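Local coordinates for diaminopropionate ammonia-lyase (Escherichia coli, PDB 4D9I), which catalyses the pyridoxal phosphate-dependent alpha,beta-elimination of both L- and D-2,3-diaminopropionate to pyruvate and ammonia, working as a homodimer of the fold type II class, at residues B[63-67]-B[68-72]; B[149-152]-B[153-157]; B[196-199]-B[200-204]. All coordinates share one frame; numbering follows the deposited sequence.

Contact 1 (B[63-67]-B[68-72]); sequences LVKDE and SKRFG
Glu67 and Arg70 lock together across the turn that follows strand 61-66, an inner strand of the mixed sheet in this fold type II enzyme. Leaving the sheet, the chain coils into a short 3-10 turn, Glu67 to Lys69. The buried side of this turn is the tight one. The two side chains lie side by side and point the same way, the carboxylate and guanidinium planes only 15° apart. Arg70 grips side-on: NE gives Glu67 OE1 a nearly straight bond of 2.7 Å, and NH2 reaches Glu67 OE2 at 2.8 Å, each oxygen using its syn lone pair. The arginine chain, with CG anti to the backbone N (chi1 -173°), folds back at chi2 and chi3 to present this edge. Arg70 N also bonds to Glu67 O at 3.3 Å, closing the backbone of the same turn. Glu212 of helix 208-220 forms salt bridges with both Arg70 NH2 and Lys65 NZ, and Thr45 OG1 bonds to Glu67 OE2; Lys65 NZ also meets Thr45 O. The two acids probably offset the closeness of Lys65 NZ to Arg70 NH2, 4.5 Å apart. With a methionine in place of Arg70 both charged bonds go, and the buried Glu67 carboxylate would probably be left with its charge unmatched there, held at OE2 by Thr45 OG1 but less fixed in rotation. Lys69 is the looser part: it is exposed, NZ stays 4.5 Å from Asp66 OD2, beyond a salt bridge, and its N bonds only weakly to Asp66 O. What does hold this side is one oxygen of Asp66: Ser68 N lies 3.2 Å from Asp66 OD1, while Ser68 OG, on the same face of the carboxylate, donates to Asp66 OD1 at 2.7 Å.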
loop_
_atom_site.group_PDB
_atom_site.type_symbol
_atom_site.label_atom_id
_atom_site.label_comp_id
_atom_site.label_asym_id
_atom_site.label_seq_id
_atom_site.Cartn_x
_atom_site.Cartn_y
_atom_site.Cartn_z
ATOM N N LEU B 63 8.906 12.789 9.429
ATOM C CA LEU B 63 7.846 13.735 9.128
ATOM C C LEU B 63 7.839 13.942 7.629
ATOM O O LEU B 63 8.881 14.298 7.051
ATOM C CB LEU B 63 8.081 15.067 9.838
ATOM C CG LEU B 63 8.276 14.978 11.360
ATOM C CD1 LEU B 63 8.789 16.305 11.881
ATOM C CD2 LEU B 63 6.981 14.559 12.050
ATOM N N VAL B 64 6.701 13.700 7.000
ATOM C CA VAL B 64 6.614 13.807 5.535
ATOM C C VAL B 64 5.697 14.948 5.156
ATOM O O VAL B 64 4.478 14.915 5.427
ATOM C CB VAL B 64 6.112 12.505 4.871
ATOM C CG1 VAL B 64 6.105 12.645 3.333
ATOM C CG2 VAL B 64 6.973 11.322 5.305
ATOM N N LYS B 65 6.282 15.946 4.508
ATOM C CA LYS B 65 5.518 17.015 3.893
ATOM C C LYS B 65 4.877 16.511 2.606
ATOM O O LYS B 65 5.585 16.218 1.613
ATOM C CB LYS B 65 6.452 18.215 3.641
ATOM C CG LYS B 65 5.765 19.525 3.266
ATOM C CD LYS B 65 4.774 20.022 4.318
ATOM C CE LYS B 65 4.322 21.453 3.998
ATOM N NZ LYS B 65 3.090 21.842 4.741
ATOM N N ASP B 66 3.536 16.443 2.611
ATOM C CA ASP B 66 2.755 15.802 1.559
ATOM C C ASP B 66 2.208 16.806 0.535
ATOM O O ASP B 66 1.108 17.364 0.682
ATOM C CB ASP B 66 1.621 14.955 2.176
ATOM C CG ASP B 66 0.801 14.224 1.136
ATOM O OD1 ASP B 66 1.190 14.221 -0.057
ATOM O OD2 ASP B 66 -0.231 13.620 1.514
ATOM N N GLU B 67 2.993 17.010 -0.517
ATOM C CA GLU B 67 2.706 18.046 -1.504
ATOM C C GLU B 67 1.750 17.561 -2.579
ATOM O O GLU B 67 1.431 18.303 -3.511
ATOM C CB GLU B 67 4.008 18.624 -2.090
ATOM C CG GLU B 67 4.744 19.541 -1.106
ATOM C CD GLU B 67 3.940 20.804 -0.786
ATOM O OE1 GLU B 67 3.320 21.390 -1.708
ATOM O OE2 GLU B 67 3.899 21.204 0.401
ATOM N N SER B 68 1.262 16.327 -2.433
ATOM C CA SER B 68 0.192 15.852 -3.304
ATOM C C SER B 68 -1.095 16.641 -3.057
ATOM O O SER B 68 -1.998 16.664 -3.917
ATOM C CB SER B 68 -0.072 14.347 -3.133
ATOM O OG SER B 68 -0.780 14.069 -1.935
ATOM N N LYS B 69 -1.171 17.294 -1.895
ATOM C CA LYS B 69 -2.366 18.081 -1.538
ATOM C C LYS B 69 -2.322 19.560 -1.992
ATOM O O LYS B 69 -3.201 20.347 -1.661
ATOM C CB LYS B 69 -2.623 18.009 -0.037
ATOM C CG LYS B 69 -2.636 16.591 0.534
ATOM C CD LYS B 69 -3.693 15.711 -0.107
ATOM C CE LYS B 69 -4.016 14.553 0.825
ATOM N NZ LYS B 69 -4.463 13.385 0.034
ATOM N N ARG B 70 -1.300 19.923 -2.731
ATOM C CA ARG B 70 -1.084 21.342 -3.105
ATOM C C ARG B 70 -2.060 21.784 -4.224
ATOM O O ARG B 70 -1.864 21.426 -5.381
ATOM C CB ARG B 70 0.390 21.545 -3.510
ATOM C CG ARG B 70 0.857 22.982 -3.772
ATOM C CD ARG B 70 0.727 23.870 -2.548
ATOM N NE ARG B 70 1.633 23.491 -1.457
ATOM C CZ ARG B 70 1.647 24.074 -0.267
ATOM N NH1 ARG B 70 0.752 25.011 0.015
ATOM N NH2 ARG B 70 2.526 23.685 0.651
ATOM N N PHE B 71 -3.105 22.541 -3.856
ATOM C CA PHE B 71 -4.078 23.150 -4.810
ATOM C C PHE B 71 -4.731 22.259 -5.856
ATOM O O PHE B 71 -5.170 22.772 -6.873
ATOM C CB PHE B 71 -3.456 24.337 -5.569
ATOM C CG PHE B 71 -3.230 25.554 -4.724
ATOM C CD1 PHE B 71 -2.014 25.756 -4.094
ATOM C CD2 PHE B 71 -4.246 26.500 -4.557
ATOM C CE1 PHE B 71 -1.801 26.876 -3.310
ATOM C CE2 PHE B 71 -4.044 27.627 -3.769
ATOM C CZ PHE B 71 -2.818 27.818 -3.155
ATOM N N GLY B 72 -4.818 20.952 -5.664
ATOM C CA GLY B 72 -5.401 20.121 -6.738
ATOM C C GLY B 72 -4.435 19.762 -7.868
ATOM O O GLY B 72 -4.793 19.026 -8.792
#

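Contact 2 (B[149-152]-B[153-157])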
loop_
_atom_site.group_PDB
_atom_site.type_symbol
_atom_site.label_atom_id
_atom_site.label_comp_id
_atom_site.label_asym_id
_atom_site.label_seq_id
_atom_site.Cartn_x
_atom_site.Cartn_y
_atom_site.Cartn_z
ATOM N N GLU B 149 -0.956 10.955 -19.777
ATOM C CA GLU B 149 -1.725 11.575 -18.697
ATOM C C GLU B 149 -1.216 12.964 -18.339
ATOM O O GLU B 149 -2.007 13.867 -18.075
ATOM C CB GLU B 149 -1.734 10.701 -17.440
ATOM C CG GLU B 149 -2.670 11.225 -16.359
ATOM C CD GLU B 149 -2.646 10.410 -15.071
ATOM O OE1 GLU B 149 -2.014 9.343 -15.031
ATOM O OE2 GLU B 149 -3.279 10.846 -14.099
ATOM N N ARG B 150 0.101 13.129 -18.318
ATOM C CA ARG B 150 0.688 14.410 -17.954
ATOM C C ARG B 150 0.459 15.454 -19.066
ATOM O O ARG B 150 0.190 16.632 -18.780
ATOM C CB ARG B 150 2.172 14.254 -17.616
ATOM C CG ARG B 150 2.445 13.423 -16.375
ATOM C CD ARG B 150 3.936 13.285 -16.121
ATOM N NE ARG B 150 4.167 12.752 -14.788
ATOM C CZ ARG B 150 4.838 11.638 -14.504
ATOM N NH1 ARG B 150 5.411 10.911 -15.452
ATOM N NH2 ARG B 150 4.959 11.274 -13.238
ATOM N N VAL B 151 0.543 15.007 -20.318
ATOM C CA VAL B 151 0.189 15.818 -21.489
ATOM C C VAL B 151 -1.244 16.310 -21.329
ATOM O O VAL B 151 -1.520 17.508 -21.400
ATOM C CB VAL B 151 0.321 14.998 -22.800
ATOM C CG1 VAL B 151 -0.222 15.770 -23.990
ATOM C CG2 VAL B 151 1.768 14.582 -23.022
ATOM N N ASP B 152 -2.139 15.361 -21.065
ATOM C CA ASP B 152 -3.555 15.647 -20.913
ATOM C C ASP B 152 -3.856 16.597 -19.745
ATOM O O ASP B 152 -4.741 17.446 -19.863
ATOM C CB ASP B 152 -4.357 14.330 -20.843
ATOM C CG ASP B 152 -4.421 13.615 -22.203
ATOM O OD1 ASP B 152 -4.048 14.235 -23.219
ATOM O OD2 ASP B 152 -4.828 12.429 -22.263
ATOM N N ALA B 153 -3.107 16.484 -18.648
ATOM C CA ALA B 153 -3.269 17.388 -17.493
ATOM C C ALA B 153 -3.035 18.832 -17.910
ATOM O O ALA B 153 -3.724 19.741 -17.473
ATOM C CB ALA B 153 -2.316 17.018 -16.360
ATOM N N ILE B 154 -2.058 19.027 -18.775
ATOM C CA ILE B 154 -1.743 20.362 -19.284
ATOM C C ILE B 154 -2.794 20.871 -20.283
ATOM O O ILE B 154 -3.285 22.000 -20.157
ATOM C CB ILE B 154 -0.301 20.392 -19.814
ATOM C CG1 ILE B 154 0.659 20.317 -18.597
ATOM C CG2 ILE B 154 -0.050 21.650 -20.639
ATOM C CD1 ILE B 154 2.032 19.758 -18.902
ATOM N N LEU B 155 -3.151 20.027 -21.247
ATOM C CA LEU B 155 -4.227 20.333 -22.199
ATOM C C LEU B 155 -5.543 20.698 -21.510
ATOM O O LEU B 155 -6.246 21.605 -21.947
ATOM C CB LEU B 155 -4.460 19.153 -23.136
ATOM C CG LEU B 155 -3.454 18.879 -24.252
ATOM C CD1 LEU B 155 -3.901 17.612 -24.977
ATOM C CD2 LEU B 155 -3.357 20.035 -25.248
ATOM N N ASN B 156 -5.855 19.998 -20.419
ATOM C CA ASN B 156 -7.066 20.262 -19.654
ATOM C C ASN B 156 -7.062 21.622 -18.965
ATOM O O ASN B 156 -8.121 22.096 -18.540
ATOM C CB ASN B 156 -7.354 19.107 -18.681
ATOM C CG ASN B 156 -7.850 17.867 -19.408
ATOM O OD1 ASN B 156 -8.183 17.934 -20.588
ATOM N ND2 ASN B 156 -7.888 16.735 -18.721
ATOM N N LEU B 157 -5.879 22.243 -18.872
ATOM C CA LEU B 157 -5.723 23.603 -18.343
ATOM C C LEU B 157 -5.722 24.704 -19.431
ATOM O O LEU B 157 -5.323 25.858 -19.183
ATOM C CB LEU B 157 -4.454 23.698 -17.479
ATOM C CG LEU B 157 -4.455 22.892 -16.178
ATOM C CD1 LEU B 157 -3.080 22.906 -15.503
ATOM C CD2 LEU B 157 -5.547 23.387 -15.235
#
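Val151 and Leu155 meet one turn apart on helix 148-155, the crossover helix of the beta-alpha-beta unit between strands 137-142 and 160-163. Backbone bonds come first, in the i to i+4 pattern of an alpha helix. Ala153 N binds Glu149 O, Ile154 N binds Arg150 O, and Leu155 N meets Val151 O at 3.0 Å, with an N-H...O angle of 173°. Asn156 N continues the series to Asp152 O at 2.8 Å. Apolar contact is modest: Val151 CG1 stands 4.2 Å from Leu155 CD1, and both side chains touch Cys161 of strand 160-163. Ile154, buried, has CD1 3.6 Å from Arg150 O and packs on Ile140 and Met142 of strand 137-142. The polar ends reach away from the helix, Glu149 OE1 to Val382 N and Arg150 NH2 to Thr380 OG1. The Arg150 side chain lies about 6 Å from that of Asp120, the inferred proton acceptor for L-diaminopropionate. Between polar and apolar groups, Asp152 and Leu155 cross obliquely. With its CG anti to the carbonyl carbon (chi1 -72°), Asp152 brings OD1 to 3.8 Å from the methyl CD1 of Leu155.

Contact 3 (B[196-199]-B[200-204])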
loop_
_atom_site.group_PDB
_atom_site.type_symbol
_atom_site.label_atom_id
_atom_site.label_comp_id
_atom_site.label_asym_id
_atom_site.label_seq_id
_atom_site.Cartn_x
_atom_site.Cartn_y
_atom_site.Cartn_z
ATOM N N THR B 196 18.101 34.434 -14.900
ATOM C CA THR B 196 18.085 34.091 -13.467
ATOM C C THR B 196 16.930 34.716 -12.666
ATOM O O THR B 196 16.668 34.296 -11.541
ATOM C CB THR B 196 19.377 34.490 -12.743
ATOM O OG1 THR B 196 19.495 35.906 -12.782
ATOM C CG2 THR B 196 20.623 33.821 -13.337
ATOM N N LYS B 197 16.268 35.727 -13.232
ATOM C CA LYS B 197 15.183 36.419 -12.530
ATOM C C LYS B 197 14.008 35.476 -12.225
ATOM O O LYS B 197 13.545 35.380 -11.084
ATOM C CB LYS B 197 14.726 37.608 -13.360
ATOM C CG LYS B 197 13.699 38.519 -12.693
ATOM C CD LYS B 197 13.319 39.666 -13.624
ATOM C CE LYS B 197 12.343 39.174 -14.694
ATOM N NZ LYS B 197 11.907 40.273 -15.608
ATOM N N ILE B 198 13.548 34.785 -13.262
ATOM C CA ILE B 198 12.422 33.867 -13.152
ATOM C C ILE B 198 12.723 32.669 -12.221
ATOM O O ILE B 198 11.982 32.446 -11.271
ATOM C CB ILE B 198 11.862 33.475 -14.555
ATOM C CG1 ILE B 198 11.153 34.683 -15.179
ATOM C CG2 ILE B 198 10.918 32.260 -14.457
ATOM C CD1 ILE B 198 11.080 34.683 -16.699
ATOM N N PRO B 199 13.831 31.923 -12.447
ATOM C CA PRO B 199 14.138 30.824 -11.494
ATOM C C PRO B 199 14.360 31.258 -10.036
ATOM O O PRO B 199 14.091 30.496 -9.130
ATOM C CB PRO B 199 15.446 30.217 -12.037
ATOM C CG PRO B 199 15.913 31.111 -13.106
ATOM C CD PRO B 199 14.754 31.926 -13.595
ATOM N N THR B 200 14.871 32.466 -9.811
ATOM C CA THR B 200 14.923 33.017 -8.465
ATOM C C THR B 200 13.513 33.096 -7.855
ATOM O O THR B 200 13.298 32.631 -6.724
ATOM C CB THR B 200 15.618 34.397 -8.459
ATOM O OG1 THR B 200 16.977 34.235 -8.897
ATOM C CG2 THR B 200 15.620 35.007 -7.060
ATOM N N TRP B 201 12.549 33.650 -8.597
ATOM C CA TRP B 201 11.183 33.740 -8.073
ATOM C C TRP B 201 10.626 32.377 -7.776
ATOM O O TRP B 201 9.946 32.175 -6.757
ATOM C CB TRP B 201 10.252 34.458 -9.034
ATOM C CG TRP B 201 10.386 35.967 -9.056
ATOM C CD1 TRP B 201 10.655 36.810 -7.988
ATOM C CD2 TRP B 201 10.208 36.856 -10.209
ATOM N NE1 TRP B 201 10.680 38.123 -8.393
ATOM C CE2 TRP B 201 10.406 38.219 -9.711
ATOM C CE3 TRP B 201 9.906 36.667 -11.557
ATOM C CZ2 TRP B 201 10.318 39.326 -10.547
ATOM C CZ3 TRP B 201 9.819 37.793 -12.384
ATOM C CH2 TRP B 201 10.015 39.090 -11.888
ATOM N N ILE B 202 10.893 31.439 -8.678
ATOM C CA ILE B 202 10.407 30.068 -8.527
ATOM C C ILE B 202 10.926 29.434 -7.236
ATOM O O ILE B 202 10.171 28.800 -6.503
ATOM C CB ILE B 202 10.748 29.202 -9.753
ATOM C CG1 ILE B 202 9.893 29.637 -10.946
ATOM C CG2 ILE B 202 10.524 27.721 -9.447
ATOM C CD1 ILE B 202 10.370 29.120 -12.292
ATOM N N MET B 203 12.214 29.639 -6.949
ATOM C CA MET B 203 12.841 29.055 -5.770
ATOM C C MET B 203 12.369 29.692 -4.486
ATOM O O MET B 203 12.197 29.013 -3.470
ATOM C CB MET B 203 14.358 29.167 -5.864
ATOM C CG MET B 203 14.927 28.193 -6.873
ATOM S SD MET B 203 16.634 28.596 -7.245
ATOM C CE MET B 203 17.413 28.114 -5.696
ATOM N N GLN B 204 12.153 30.999 -4.532
ATOM C CA GLN B 204 11.559 31.693 -3.407
ATOM C C GLN B 204 10.122 31.210 -3.164
ATOM O O GLN B 204 9.719 30.985 -2.014
ATOM C CB GLN B 204 11.609 33.197 -3.638
ATOM C CG GLN B 204 13.029 33.750 -3.663
ATOM C CD GLN B 204 13.108 35.223 -4.050
ATOM O OE1 GLN B 204 12.281 35.726 -4.792
ATOM N NE2 GLN B 204 14.123 35.911 -3.553
#
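Thr196 O takes two bonds from one residue, Thr200, whose OG1 lies 2.7 Å and whose backbone N lies 3.1 Å from it, arriving from opposite faces of the carbonyl plane. OG1 can fold back onto this oxygen because it stands anti to the carbonyl carbon of its own residue (chi1 -63°). The hydroxyl thus adds a second bond to the first turn of helix 197-206, where Thr196 occupies the N-cap position. Further along, Trp201 N, Ile202 N and Met203 N bind the carbonyls of Lys197, Ile198 and Pro199. Pro199 sits within this opening turn, where its missing N-H costs no helical bond. The helix follows strand 185-186, at the edge of the parallel sheet of this fold type II chain, and packs against helices 81-93 and 296-305. Outside the backbone, Lys197 and Trp201 run side by side, and Lys197 CG lies over one face of the indole, 4.0 Å from the centroid of the six-membered ring in a CH-pi contact 17° off the normal; CE comes to 3.6 Å from Trp201 CH2. The lysine chain bends at chi3 (78°), keeping CE beside CH2 and CZ3, and NZ reaches Glu91 in a salt bridge. On the buried flank, Ile198 CG2 meets Ile202 CD1 at 3.9 Å, with Leu88 and Ala84 beyond them, while Pro199 and Met203 touch Leu297.

Overall arrangement
From the N terminus the chain first meets contact 1, where strand 61-66 leaves the mixed sheet and turns into the loop toward helix 81-93. Contact 2 follows on helix 148-155, in the crossover between two strands of the four-stranded parallel sheet, and contact 3 on the opening turns of helix 197-206. Each is closed within one continuous segment, so they stand in series, neither nesting nor crossing. Their centres are 20 to 24 Å apart and none touches another. Contact 1 ties the mixed sheet to helix 208-220; contact 2 packs against the parallel sheet; contact 3 lies against helices 81-93 and 296-305.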